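Local coordinates for protein Emp46p (Saccharomyces cerevisiae, PDB 2A6V) that serves as a calcium-independent, lectin-like cargo receptor involved in the secretion of glycoproteins, here as its potassium-bound carbohydrate recognition domain, at residues Pro14-Val19 with Gly40-Thr45; Ile68-Arg73 with Phe210-Met215; Ala145-Gln150 with Arg179-Thr184; Thr159-Tyr164 with Lys173-Asn178. All blocks are in the same frame, centred on the assembly; numbering follows the deposited sequence.

Interaction 1. Residues Pro14-Val19 with Gly40-Thr45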
loop_
_atom_site.group_PDB
_atom_site.type_symbol
_atom_site.label_atom_id
_atom_site.label_comp_id
_atom_site.label_asym_id
_atom_site.label_seq_id
_atom_site.Cartn_x
_atom_site.Cartn_y
_atom_site.Cartn_z
ATOM N N PRO A 14 3.474 -1.263 -15.044
ATOM C CA PRO A 14 4.274 -0.815 -16.179
ATOM C C PRO A 14 4.570 0.663 -15.982
ATOM O O PRO A 14 3.978 1.301 -15.096
ATOM C CB PRO A 14 3.337 -1.047 -17.369
ATOM C CG PRO A 14 2.005 -0.841 -16.810
ATOM C CD PRO A 14 2.057 -1.437 -15.400
ATOM N N ASN A 15 5.459 1.222 -16.785
ATOM C CA ASN A 15 5.665 2.647 -16.698
ATOM C C ASN A 15 4.360 3.282 -17.155
ATOM O O ASN A 15 3.949 3.133 -18.286
ATOM C CB ASN A 15 6.861 3.103 -17.522
ATOM C CG ASN A 15 7.023 4.585 -17.483
ATOM O OD1 ASN A 15 6.238 5.310 -18.091
ATOM N ND2 ASN A 15 8.011 5.063 -16.726
ATOM N N LEU A 16 3.663 3.930 -16.234
ATOM C CA LEU A 16 2.307 4.387 -16.482
ATOM C C LEU A 16 2.203 5.440 -17.555
ATOM O O LEU A 16 1.226 5.496 -18.284
ATOM C CB LEU A 16 1.690 4.930 -15.203
ATOM C CG LEU A 16 1.546 3.907 -14.094
ATOM C CD1 LEU A 16 0.959 4.586 -12.891
ATOM C CD2 LEU A 16 0.719 2.706 -14.540
ATOM N N LEU A 17 3.197 6.318 -17.614
ATOM C CA LEU A 17 3.181 7.372 -18.596
ATOM C C LEU A 17 3.307 6.798 -19.988
ATOM O O LEU A 17 2.635 7.261 -20.909
ATOM C CB LEU A 17 4.311 8.353 -18.345
ATOM C CG LEU A 17 4.284 9.594 -19.225
ATOM C CD1 LEU A 17 3.022 10.398 -19.067
ATOM C CD2 LEU A 17 5.492 10.425 -18.911
ATOM N N GLU A 18 4.131 5.759 -20.116
ATOM C CA GLU A 18 4.468 5.167 -21.409
ATOM C C GLU A 18 3.429 4.164 -21.908
ATOM O O GLU A 18 3.557 3.648 -23.014
ATOM C CB GLU A 18 5.835 4.488 -21.336
ATOM C CG GLU A 18 6.994 5.469 -21.193
ATOM C CD GLU A 18 8.282 4.791 -20.775
ATOM O OE1 GLU A 18 9.025 5.387 -19.966
ATOM O OE2 GLU A 18 8.553 3.665 -21.239
ATOM N N VAL A 19 2.413 3.883 -21.102
ATOM C CA VAL A 19 1.360 2.954 -21.517
ATOM C C VAL A 19 0.724 3.451 -22.816
ATOM O O VAL A 19 0.424 4.633 -22.948
ATOM C CB VAL A 19 0.280 2.789 -20.423
ATOM C CG1 VAL A 19 -0.958 2.039 -20.970
ATOM C CG2 VAL A 19 0.848 2.036 -19.208
ATOM N N GLY A 40 -0.731 9.910 -16.804
ATOM C CA GLY A 40 0.470 9.202 -16.419
ATOM C C GLY A 40 0.543 8.715 -14.978
ATOM O O GLY A 40 1.574 8.186 -14.583
ATOM N N ARG A 41 -0.519 8.892 -14.203
ATOM C CA ARG A 41 -0.557 8.250 -12.878
ATOM C C ARG A 41 -1.958 7.847 -12.497
ATOM O O ARG A 41 -2.958 8.313 -13.088
ATOM C CB ARG A 41 0.100 9.134 -11.809
ATOM C CG ARG A 41 -0.754 10.146 -11.093
ATOM C CD ARG A 41 -1.422 11.167 -11.966
ATOM N NE ARG A 41 -2.084 12.249 -11.235
ATOM C CZ ARG A 41 -2.784 13.204 -11.800
ATOM N NH1 ARG A 41 -3.018 13.186 -13.105
ATOM N NH2 ARG A 41 -3.291 14.169 -11.056
ATOM N N PHE A 42 -2.055 6.919 -11.553
ATOM C CA PHE A 42 -3.344 6.533 -11.033
ATOM C C PHE A 42 -3.795 7.487 -9.944
ATOM O O PHE A 42 -3.027 7.834 -9.064
ATOM C CB PHE A 42 -3.312 5.125 -10.458
ATOM C CG PHE A 42 -3.344 4.025 -11.481
ATOM C CD1 PHE A 42 -4.462 3.822 -12.273
ATOM C CD2 PHE A 42 -2.263 3.171 -11.637
ATOM C CE1 PHE A 42 -4.478 2.768 -13.214
ATOM C CE2 PHE A 42 -2.292 2.111 -12.550
ATOM C CZ PHE A 42 -3.387 1.922 -13.326
ATOM N N VAL A 43 -5.027 7.940 -10.036
ATOM C CA VAL A 43 -5.653 8.721 -8.996
ATOM C C VAL A 43 -6.648 7.765 -8.327
ATOM O O VAL A 43 -7.657 7.361 -8.937
ATOM C CB VAL A 43 -6.357 9.968 -9.547
ATOM C CG1 VAL A 43 -7.037 10.738 -8.407
ATOM C CG2 VAL A 43 -5.361 10.852 -10.308
ATOM N N LEU A 44 -6.341 7.359 -7.102
ATOM C CA LEU A 44 -7.174 6.414 -6.372
ATOM C C LEU A 44 -8.479 7.051 -5.959
ATOM O O LEU A 44 -9.511 6.377 -5.985
ATOM C CB LEU A 44 -6.431 5.899 -5.125
ATOM C CG LEU A 44 -5.196 5.033 -5.368
ATOM C CD1 LEU A 44 -4.395 4.880 -4.077
ATOM C CD2 LEU A 44 -5.566 3.657 -5.895
ATOM N N THR A 45 -8.452 8.341 -5.604
ATOM C CA THR A 45 -9.615 9.036 -5.040
ATOM C C THR A 45 -9.899 10.362 -5.753
ATOM O O THR A 45 -9.680 11.442 -5.184
ATOM C CB THR A 45 -9.413 9.288 -3.539
ATOM O OG1 THR A 45 -8.200 10.011 -3.302
ATOM C CG2 THR A 45 -9.250 7.982 -2.796
#
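The branched end of L16 meets the ring of F42: CD2 of L16 lies 3.7 Å from CE2 of F42, and the two side chains cross at about a right angle, the methyl coming to the ring obliquely. With CG of L16 anti to its carbonyl carbon (chi1 -63°), the second methyl, CD1, meets CD2 of F42 at 3.7 Å and also reaches CA of R41. Nearer the main chain, CB of L16 stands 3.3 Å from the carbonyl O of G40. L17 adds CD1, 3.9 Å from CA of G40, a close approach to a glycine whose phi is positive (88°). Behind the leucines the 14-19 loop is turned by an Asx motif, the backbone N of E18 donating to OD1 of N15 at 3.0 Å. On the strand side, F42 is paired through its backbone with I212 and its ring packs on V35 and L54. The loop is therefore held to strand 41-43 by apolar contact, without direct hydrogen bonds between the two segments.

Interaction 2. Residues Ile68-Arg73 with Phe210-Met215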
loop_
_atom_site.group_PDB
_atom_site.type_symbol
_atom_site.label_atom_id
_atom_site.label_comp_id
_atom_site.label_asym_id
_atom_site.label_seq_id
_atom_site.Cartn_x
_atom_site.Cartn_y
_atom_site.Cartn_z
ATOM N N ILE A 68 9.508 -4.344 -2.392
ATOM C CA ILE A 68 8.393 -3.668 -3.043
ATOM C C ILE A 68 8.594 -2.182 -2.865
ATOM O O ILE A 68 8.817 -1.696 -1.750
ATOM C CB ILE A 68 7.057 -4.082 -2.440
ATOM C CG1 ILE A 68 6.795 -5.581 -2.687
ATOM C CG2 ILE A 68 5.950 -3.217 -3.028
ATOM C CD1 ILE A 68 5.613 -6.121 -1.908
ATOM N N GLU A 69 8.493 -1.446 -3.956
ATOM C CA GLU A 69 8.622 -0.008 -3.947
ATOM C C GLU A 69 7.362 0.578 -4.545
ATOM O O GLU A 69 7.078 0.335 -5.719
ATOM C CB GLU A 69 9.818 0.431 -4.770
ATOM C CG GLU A 69 11.149 0.051 -4.178
ATOM C CD GLU A 69 12.314 0.456 -5.064
ATOM O OE1 GLU A 69 12.125 0.707 -6.284
ATOM O OE2 GLU A 69 13.436 0.502 -4.526
ATOM N N TRP A 70 6.609 1.324 -3.748
ATOM C CA TRP A 70 5.470 2.107 -4.208
ATOM C C TRP A 70 5.831 3.581 -4.244
ATOM O O TRP A 70 6.350 4.096 -3.245
ATOM C CB TRP A 70 4.300 1.953 -3.247
ATOM C CG TRP A 70 3.625 0.613 -3.217
ATOM C CD1 TRP A 70 3.867 -0.413 -2.347
ATOM C CD2 TRP A 70 2.565 0.176 -4.065
ATOM N NE1 TRP A 70 3.018 -1.463 -2.606
ATOM C CE2 TRP A 70 2.201 -1.122 -3.655
ATOM C CE3 TRP A 70 1.865 0.753 -5.121
ATOM C CZ2 TRP A 70 1.186 -1.843 -4.270
ATOM C CZ3 TRP A 70 0.873 0.020 -5.741
ATOM C CH2 TRP A 70 0.529 -1.248 -5.306
ATOM N N THR A 71 5.577 4.271 -5.359
ATOM C CA THR A 71 5.792 5.694 -5.477
ATOM C C THR A 71 4.420 6.319 -5.502
ATOM O O THR A 71 3.592 5.971 -6.353
ATOM C CB THR A 71 6.570 6.017 -6.742
ATOM O OG1 THR A 71 7.855 5.381 -6.665
ATOM C CG2 THR A 71 6.807 7.512 -6.870
ATOM N N PHE A 72 4.179 7.242 -4.589
ATOM C CA PHE A 72 2.838 7.756 -4.346
ATOM C C PHE A 72 2.894 9.230 -3.969
ATOM O O PHE A 72 3.945 9.768 -3.639
ATOM C CB PHE A 72 2.185 6.954 -3.191
ATOM C CG PHE A 72 2.802 7.244 -1.854
ATOM C CD1 PHE A 72 2.341 8.292 -1.077
ATOM C CD2 PHE A 72 3.901 6.518 -1.418
ATOM C CE1 PHE A 72 2.964 8.607 0.111
ATOM C CE2 PHE A 72 4.508 6.842 -0.209
ATOM C CZ PHE A 72 4.015 7.873 0.540
ATOM N N ARG A 73 1.759 9.893 -4.001
ATOM C CA ARG A 73 1.628 11.182 -3.360
ATOM C C ARG A 73 0.191 11.444 -2.936
ATOM O O ARG A 73 -0.741 10.797 -3.401
ATOM C CB ARG A 73 2.124 12.309 -4.265
ATOM C CG ARG A 73 1.291 12.495 -5.518
ATOM C CD ARG A 73 1.922 13.485 -6.470
ATOM N NE ARG A 73 1.114 13.576 -7.676
ATOM C CZ ARG A 73 1.493 14.160 -8.795
ATOM N NH1 ARG A 73 2.643 14.793 -8.892
ATOM N NH2 ARG A 73 0.667 14.143 -9.831
ATOM N N PHE A 210 -5.235 10.945 -3.488
ATOM C CA PHE A 210 -4.234 9.908 -3.271
ATOM C C PHE A 210 -3.890 9.275 -4.596
ATOM O O PHE A 210 -4.773 8.789 -5.300
ATOM C CB PHE A 210 -4.752 8.852 -2.292
ATOM C CG PHE A 210 -4.950 9.375 -0.889
ATOM C CD1 PHE A 210 -3.853 9.643 -0.082
ATOM C CD2 PHE A 210 -6.216 9.607 -0.390
ATOM C CE1 PHE A 210 -4.013 10.091 1.213
ATOM C CE2 PHE A 210 -6.378 10.082 0.919
ATOM C CZ PHE A 210 -5.257 10.314 1.704
ATOM N N GLU A 211 -2.608 9.267 -4.924
ATOM C CA GLU A 211 -2.136 8.920 -6.272
ATOM C C GLU A 211 -0.994 7.934 -6.234
ATOM O O GLU A 211 -0.135 8.015 -5.356
ATOM C CB GLU A 211 -1.713 10.167 -7.024
ATOM C CG GLU A 211 -2.753 11.269 -6.958
ATOM C CD GLU A 211 -2.449 12.487 -7.795
ATOM O OE1 GLU A 211 -1.383 12.526 -8.443
ATOM O OE2 GLU A 211 -3.285 13.406 -7.819
ATOM N N ILE A 212 -0.968 7.014 -7.201
ATOM C CA ILE A 212 0.108 6.039 -7.370
ATOM C C ILE A 212 0.823 6.340 -8.700
ATOM O O ILE A 212 0.200 6.282 -9.771
ATOM C CB ILE A 212 -0.435 4.595 -7.351
ATOM C CG1 ILE A 212 -1.169 4.299 -6.027
ATOM C CG2 ILE A 212 0.665 3.612 -7.585
ATOM C CD1 ILE A 212 -0.298 4.316 -4.774
ATOM N N LEU A 213 2.117 6.607 -8.643
ATOM C CA LEU A 213 2.887 6.957 -9.833
ATOM C C LEU A 213 3.685 5.778 -10.375
ATOM O O LEU A 213 3.935 5.700 -11.584
ATOM C CB LEU A 213 3.846 8.111 -9.524
ATOM C CG LEU A 213 3.210 9.499 -9.568
ATOM C CD1 LEU A 213 2.187 9.701 -8.490
ATOM C CD2 LEU A 213 4.326 10.515 -9.501
ATOM N N LYS A 214 4.094 4.847 -9.503
ATOM C CA LYS A 214 4.960 3.742 -9.882
ATOM C C LYS A 214 4.821 2.637 -8.846
ATOM O O LYS A 214 4.488 2.879 -7.674
ATOM C CB LYS A 214 6.410 4.190 -9.994
ATOM C CG LYS A 214 7.392 3.188 -10.527
ATOM C CD LYS A 214 8.780 3.855 -10.868
ATOM C CE LYS A 214 9.111 5.084 -10.042
ATOM N NZ LYS A 214 10.522 5.558 -10.283
ATOM N N MET A 215 5.016 1.414 -9.294
ATOM C CA MET A 215 5.158 0.286 -8.372
ATOM C C MET A 215 6.040 -0.783 -8.994
ATOM O O MET A 215 5.829 -1.167 -10.139
ATOM C CB MET A 215 3.797 -0.297 -7.975
ATOM C CG MET A 215 3.878 -1.482 -6.971
ATOM S SD MET A 215 4.260 -3.067 -7.774
ATOM C CE MET A 215 4.219 -4.181 -6.420
#
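W70 and M215 dominate the apolar contacts between these antiparallel strands. CG of M215 sits over one face of the indole, 3.4 Å from the centroid of the six-membered ring, a CH-pi contact. With CG anti to the backbone N and the chain bent at chi2 (-81°), the sulfur follows obliquely in a Met-aromatic contact, and CE goes on to CG2 of I68. I212 approaches the same indole at its edge, CG2 being 4.0 Å from CE3 of W70, while its CD1 touches CB of F72.

The charged pair lies on the other face of the sheet. R73 presents NE and NH2 side-on to a single oxygen, OE1 of E211, at 2.8 Å from NE. That oxygen is in the guanidinium plane, but NE meets it from above the carboxylate plane, the two planes being 66° apart. R41 NE adds a second salt bridge to OE1, and S209 bonds OE2, so the buried carboxylate is well satisfied and probably stays ionised.

Among the backbone bonds, T71 N donates almost straight to K214 O (2.9 Å, 178°). T71 O receives L213 N at 2.8 Å and, weakly, K214 N. L213 and K214 thus both face T71, a classic beta bulge in the central part of a legume-lectin-like beta sandwich.

Interaction 3. Residues Ala145-Gln150 with Arg179-Thr184. With EDO (1,2-ethanediol), chain E.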
loop_
_atom_site.group_PDB
_atom_site.type_symbol
_atom_site.label_atom_id
_atom_site.label_comp_id
_atom_site.label_asym_id
_atom_site.label_seq_id
_atom_site.Cartn_x
_atom_site.Cartn_y
_atom_site.Cartn_z
ATOM N N ALA A 145 4.374 -0.892 14.649
ATOM C CA ALA A 145 5.442 0.026 14.303
ATOM C C ALA A 145 4.879 1.302 13.718
ATOM O O ALA A 145 3.741 1.346 13.246
ATOM C CB ALA A 145 6.384 -0.610 13.319
ATOM N N SER A 146 5.681 2.354 13.758
ATOM C CA SER A 146 5.245 3.657 13.280
ATOM C C SER A 146 6.422 4.573 13.019
ATOM O O SER A 146 7.521 4.355 13.521
ATOM C CB SER A 146 4.275 4.306 14.252
ATOM O OG SER A 146 4.952 4.730 15.434
ATOM N N CYS A 147 6.166 5.606 12.234
ATOM C CA CYS A 147 7.015 6.787 12.152
ATOM C C CYS A 147 6.168 8.001 11.792
ATOM O O CYS A 147 5.072 7.882 11.234
ATOM C CB CYS A 147 8.165 6.604 11.172
ATOM S SG CYS A 147 7.670 6.414 9.436
ATOM N N LEU A 148 6.653 9.183 12.113
ATOM C CA LEU A 148 6.006 10.408 11.726
ATOM C C LEU A 148 6.512 10.718 10.318
ATOM O O LEU A 148 7.702 10.602 10.036
ATOM C CB LEU A 148 6.338 11.531 12.703
ATOM C CG LEU A 148 6.059 11.214 14.168
ATOM C CD1 LEU A 148 6.378 12.440 15.024
ATOM C CD2 LEU A 148 4.621 10.744 14.378
ATOM N N PHE A 149 5.587 11.068 9.441
ATOM C CA PHE A 149 5.927 11.267 8.025
ATOM C C PHE A 149 4.935 12.231 7.362
ATOM O O PHE A 149 3.723 12.034 7.404
ATOM C CB PHE A 149 5.931 9.920 7.291
ATOM C CG PHE A 149 6.400 10.028 5.872
ATOM C CD1 PHE A 149 7.739 10.167 5.579
ATOM C CD2 PHE A 149 5.479 10.101 4.841
ATOM C CE1 PHE A 149 8.156 10.305 4.274
ATOM C CE2 PHE A 149 5.911 10.237 3.533
ATOM C CZ PHE A 149 7.223 10.340 3.258
ATOM N N GLN A 150 5.483 13.297 6.780
ATOM C CA GLN A 150 4.690 14.329 6.117
ATOM C C GLN A 150 4.358 13.886 4.687
ATOM O O GLN A 150 5.254 13.619 3.877
ATOM C CB GLN A 150 5.433 15.668 6.094
ATOM C CG GLN A 150 4.559 16.820 5.691
ATOM C CD GLN A 150 5.249 18.170 5.731
ATOM O OE1 GLN A 150 4.625 19.183 5.432
ATOM N NE2 GLN A 150 6.504 18.198 6.135
ATOM N N ARG A 179 14.733 6.688 3.966
ATOM C CA ARG A 179 15.017 6.871 5.390
ATOM C C ARG A 179 14.212 5.843 6.144
ATOM O O ARG A 179 13.034 5.643 5.860
ATOM C CB ARG A 179 14.635 8.278 5.859
ATOM C CG ARG A 179 15.267 9.431 5.031
ATOM C CD ARG A 179 15.206 10.817 5.638
ATOM N NE ARG A 179 13.893 11.119 6.203
ATOM C CZ ARG A 179 12.851 11.623 5.539
ATOM N NH1 ARG A 179 12.895 11.882 4.236
ATOM N NH2 ARG A 179 11.723 11.863 6.201
ATOM N N VAL A 180 14.813 5.188 7.123
ATOM C CA VAL A 180 14.138 4.103 7.814
ATOM C C VAL A 180 12.968 4.644 8.640
ATOM O O VAL A 180 13.104 5.594 9.408
ATOM C CB VAL A 180 15.098 3.242 8.673
ATOM C CG1 VAL A 180 14.347 2.161 9.392
ATOM C CG2 VAL A 180 16.160 2.597 7.776
ATOM N N CYS A 181 11.808 4.032 8.421
ATOM C CA CYS A 181 10.607 4.281 9.206
ATOM C C CYS A 181 10.559 3.268 10.356
ATOM O O CYS A 181 10.424 3.655 11.534
ATOM C CB CYS A 181 9.383 4.191 8.293
ATOM S SG CYS A 181 7.784 4.393 9.109
ATOM N N PHE A 182 10.692 1.994 10.038
ATOM C CA PHE A 182 10.808 0.955 11.041
ATOM C C PHE A 182 11.469 -0.294 10.495
ATOM O O PHE A 182 11.571 -0.480 9.278
ATOM C CB PHE A 182 9.443 0.604 11.648
ATOM C CG PHE A 182 8.485 -0.035 10.674
ATOM C CD1 PHE A 182 8.499 -1.395 10.455
ATOM C CD2 PHE A 182 7.517 0.732 10.033
ATOM C CE1 PHE A 182 7.598 -1.979 9.559
ATOM C CE2 PHE A 182 6.631 0.158 9.148
ATOM C CZ PHE A 182 6.671 -1.195 8.922
ATOM N N GLN A 183 11.951 -1.138 11.403
ATOM C CA GLN A 183 12.402 -2.485 11.072
ATOM C C GLN A 183 11.789 -3.434 12.087
ATOM O O GLN A 183 11.514 -3.041 13.229
ATOM C CB GLN A 183 13.933 -2.624 11.084
ATOM C CG GLN A 183 14.666 -1.657 10.182
ATOM C CD GLN A 183 16.148 -1.991 10.030
ATOM O OE1 GLN A 183 16.503 -3.084 9.586
ATOM N NE2 GLN A 183 17.009 -1.037 10.382
ATOM N N THR A 184 11.536 -4.655 11.663
ATOM C CA THR A 184 10.825 -5.620 12.497
ATOM C C THR A 184 11.120 -7.033 12.030
ATOM O O THR A 184 11.504 -7.253 10.880
ATOM C CB THR A 184 9.299 -5.361 12.430
ATOM O OG1 THR A 184 8.596 -6.290 13.268
ATOM C CG2 THR A 184 8.742 -5.607 11.022
HETATM C C1 EDO E . 11.064 8.401 7.636
HETATM O O1 EDO E . 10.885 7.030 7.330
HETATM C C2 EDO E . 10.668 8.674 9.082
HETATM O O2 EDO E . 11.477 7.907 9.987
#
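C147 and C181 are joined covalently, and the side chain of C147 leads straight into that link. Its CB lies 3.0 Å from SG of C181. SG, placed between the backbone N and the carbonyl carbon (chi1 65°), bonds to SG of C181 at 2.1 Å with a disulfide torsion of -99°. Across the bond, CB of C181 is 3.4 Å from O1 of an ethanediol, probably from the crystallisation liquor. This diol donates from O1 to R179 O and from O2 to V180 O, the latter at 2.9 Å. Beside the disulfide, CB of A145 rests over one face of the F182 ring, 3.7 Å from its centroid, as a CH-pi contact. Strands 145-148 and 179-184 run nearly antiparallel, at 168°, yet share no hydrogen bonds: the first pairs with strand 124-131 and the second, through a classic beta bulge at C181 and F182 opposite L174, with strand 171-176. The disulfide therefore ties together edge strands of two different sheets, with V125 of strand 124-131 touching both cysteines.

Interaction 4. Residues Thr159-Tyr164 with Lys173-Asn178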
loop_
_atom_site.group_PDB
_atom_site.type_symbol
_atom_site.label_atom_id
_atom_site.label_comp_id
_atom_site.label_asym_id
_atom_site.label_seq_id
_atom_site.Cartn_x
_atom_site.Cartn_y
_atom_site.Cartn_z
ATOM N N THR A 159 8.548 7.609 -2.005
ATOM C CA THR A 159 8.687 6.180 -2.249
ATOM C C THR A 159 8.695 5.418 -0.944
ATOM O O THR A 159 9.523 5.685 -0.068
ATOM C CB THR A 159 9.956 5.875 -3.037
ATOM O OG1 THR A 159 9.820 6.429 -4.357
ATOM C CG2 THR A 159 10.175 4.358 -3.233
ATOM N N LEU A 160 7.763 4.491 -0.821
ATOM C CA LEU A 160 7.736 3.515 0.245
ATOM C C LEU A 160 8.475 2.302 -0.257
ATOM O O LEU A 160 8.136 1.752 -1.319
ATOM C CB LEU A 160 6.277 3.183 0.602
ATOM C CG LEU A 160 6.052 2.082 1.640
ATOM C CD1 LEU A 160 4.787 2.374 2.426
ATOM C CD2 LEU A 160 6.016 0.711 0.978
ATOM N N ARG A 161 9.514 1.888 0.461
ATOM C CA ARG A 161 10.277 0.718 0.085
ATOM C C ARG A 161 10.232 -0.303 1.203
ATOM O O ARG A 161 10.712 -0.040 2.318
ATOM C CB ARG A 161 11.735 1.061 -0.224
ATOM C CG ARG A 161 12.506 -0.193 -0.580
ATOM C CD ARG A 161 13.995 -0.007 -0.712
ATOM N NE ARG A 161 14.304 0.815 -1.864
ATOM C CZ ARG A 161 15.397 1.566 -2.004
ATOM N NH1 ARG A 161 16.327 1.632 -1.048
ATOM N NH2 ARG A 161 15.559 2.273 -3.121
ATOM N N LEU A 162 9.683 -1.468 0.908
ATOM C CA LEU A 162 9.550 -2.555 1.859
ATOM C C LEU A 162 10.495 -3.659 1.424
ATOM O O LEU A 162 10.365 -4.182 0.317
ATOM C CB LEU A 162 8.104 -3.067 1.881
ATOM C CG LEU A 162 7.736 -4.202 2.851
ATOM C CD1 LEU A 162 6.242 -4.261 3.088
ATOM C CD2 LEU A 162 8.208 -5.529 2.336
ATOM N N THR A 163 11.468 -3.982 2.270
ATOM C CA THR A 163 12.400 -5.085 1.996
ATOM C C THR A 163 12.146 -6.188 3.022
ATOM O O THR A 163 11.951 -5.905 4.190
ATOM C CB THR A 163 13.885 -4.600 1.993
ATOM O OG1 THR A 163 14.198 -3.889 3.191
ATOM C CG2 THR A 163 14.130 -3.596 0.946
ATOM N N TYR A 164 12.115 -7.443 2.587
ATOM C CA TYR A 164 11.778 -8.531 3.482
ATOM C C TYR A 164 12.637 -9.729 3.141
ATOM O O TYR A 164 12.671 -10.161 1.998
ATOM C CB TYR A 164 10.295 -8.890 3.371
ATOM C CG TYR A 164 9.914 -10.165 4.069
ATOM C CD1 TYR A 164 10.029 -10.306 5.452
ATOM C CD2 TYR A 164 9.463 -11.247 3.350
ATOM C CE1 TYR A 164 9.670 -11.495 6.077
ATOM C CE2 TYR A 164 9.107 -12.430 3.971
ATOM C CZ TYR A 164 9.215 -12.559 5.319
ATOM O OH TYR A 164 8.836 -13.757 5.906
ATOM N N LYS A 173 12.231 -4.324 6.585
ATOM C CA LYS A 173 12.557 -2.921 6.719
ATOM C C LYS A 173 11.601 -2.100 5.870
ATOM O O LYS A 173 11.297 -2.460 4.739
ATOM C CB LYS A 173 13.983 -2.675 6.244
ATOM C CG LYS A 173 14.493 -1.293 6.412
ATOM C CD LYS A 173 16.019 -1.293 6.406
ATOM C CE LYS A 173 16.563 -1.493 5.025
ATOM N NZ LYS A 173 18.050 -1.376 5.058
ATOM N N LEU A 174 11.154 -0.991 6.416
ATOM C CA LEU A 174 10.271 -0.093 5.706
ATOM C C LEU A 174 10.930 1.253 5.669
ATOM O O LEU A 174 11.135 1.876 6.719
ATOM C CB LEU A 174 8.924 -0.022 6.430
ATOM C CG LEU A 174 7.717 0.540 5.682
ATOM C CD1 LEU A 174 7.850 1.979 5.420
ATOM C CD2 LEU A 174 7.454 -0.248 4.389
ATOM N N GLN A 175 11.272 1.724 4.476
ATOM C CA GLN A 175 11.849 3.050 4.292
ATOM C C GLN A 175 10.866 3.964 3.578
ATOM O O GLN A 175 10.097 3.526 2.735
ATOM C CB GLN A 175 13.126 2.971 3.452
ATOM C CG GLN A 175 14.255 2.133 4.049
ATOM C CD GLN A 175 15.294 1.810 3.003
ATOM O OE1 GLN A 175 15.117 0.889 2.211
ATOM N NE2 GLN A 175 16.359 2.588 2.971
ATOM N N MET A 176 10.884 5.225 3.948
ATOM C CA MET A 176 10.161 6.292 3.272
ATOM C C MET A 176 11.187 7.266 2.761
ATOM O O MET A 176 11.986 7.806 3.529
ATOM C CB MET A 176 9.185 6.981 4.214
ATOM C CG MET A 176 8.207 6.021 4.898
ATOM S SD MET A 176 7.051 5.200 3.797
ATOM C CE MET A 176 6.080 6.494 3.277
ATOM N N ASP A 177 11.192 7.498 1.456
ATOM C CA ASP A 177 12.188 8.367 0.829
ATOM C C ASP A 177 13.606 8.011 1.290
ATOM O O ASP A 177 14.398 8.889 1.612
ATOM C CB ASP A 177 11.808 9.830 1.065
ATOM C CG ASP A 177 10.567 10.245 0.309
ATOM O OD1 ASP A 177 10.224 9.573 -0.693
ATOM O OD2 ASP A 177 9.918 11.254 0.613
ATOM N N ASN A 178 13.889 6.716 1.335
ATOM C CA ASN A 178 15.207 6.167 1.650
ATOM C C ASN A 178 15.676 6.390 3.080
ATOM O O ASN A 178 16.871 6.249 3.383
ATOM C CB ASN A 178 16.257 6.658 0.656
ATOM C CG ASN A 178 15.968 6.194 -0.755
ATOM O OD1 ASN A 178 15.568 5.048 -0.975
ATOM N ND2 ASN A 178 16.153 7.083 -1.718
HETATM O O HOH W 1 12.168 4.545 0.257
HETATM O O HOH W 2 13.447 -1.109 2.863
#
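R161 and Q175 lie side by side and point the same way, with guanidinium and amide planes 64° apart. OE1 of Q175 comes to the edge of the guanidinium and touches CD of R161 at 3.3 Å. N178 instead brings OD1 over a guanidinium face, 3.5 Å from NH1 of R161. The bend at chi3 (-68°) turns the arginine tip, whose NE makes a salt bridge to E69 on the neighbouring strand. T163 and K173 are also aligned alongside each other, OG1 of T163 being 3.3 Å from CB of K173. A water lies within hydrogen-bonding distance of OG1 of T163, the carbonyl O of R161 and OE1 of Q175, at 2.7 Å from the last, joining these two polar pairs.

On the other face, L160 crosses L174 and M176 at a slant: its CD2 meets CD2 of L174 at 3.8 Å, while SD of M176 packs on its CB. L162 CB touches the same leucine methyl, and I113 of the opposing sheet packs against L160, L162 and L174. Near the turn toward strand 179-184, T159 N donates to the carboxylate OD1 of D177 at 2.9 Å. Paired backbone hydrogen bonds join R161 with Q175 and T163 with K173. The whole is an antiparallel beta hairpin, apolar on its inward face and polar on the other, as in a beta sandwich.

Overall arrangement
Strand 41-43 of interaction 1 and the strand pairs of interactions 2 and 4 follow one another across a single antiparallel sheet, and strand 179-184 of interaction 3 forms one of its outer edges. Interactions 1 and 2, with centres 9 Å apart, use strands 41-43 and 209-218, which are neighbours in that sheet. Interactions 2 and 4, 12 Å apart centre to centre, meet where I68 O lies 2.8 Å from L162 N, strands 66-75 and 158-165 being adjacent. Interaction 4 touches interaction 3, 9 Å away centre to centre, and M176 packs on both F72 and F149, bringing three contacts together in the core. The centres of interactions 1 and 3 are about 26 Å apart. Each end has a potassium ion nearby, about 8 Å from the F42 side chain and about 9 Å from that of S146.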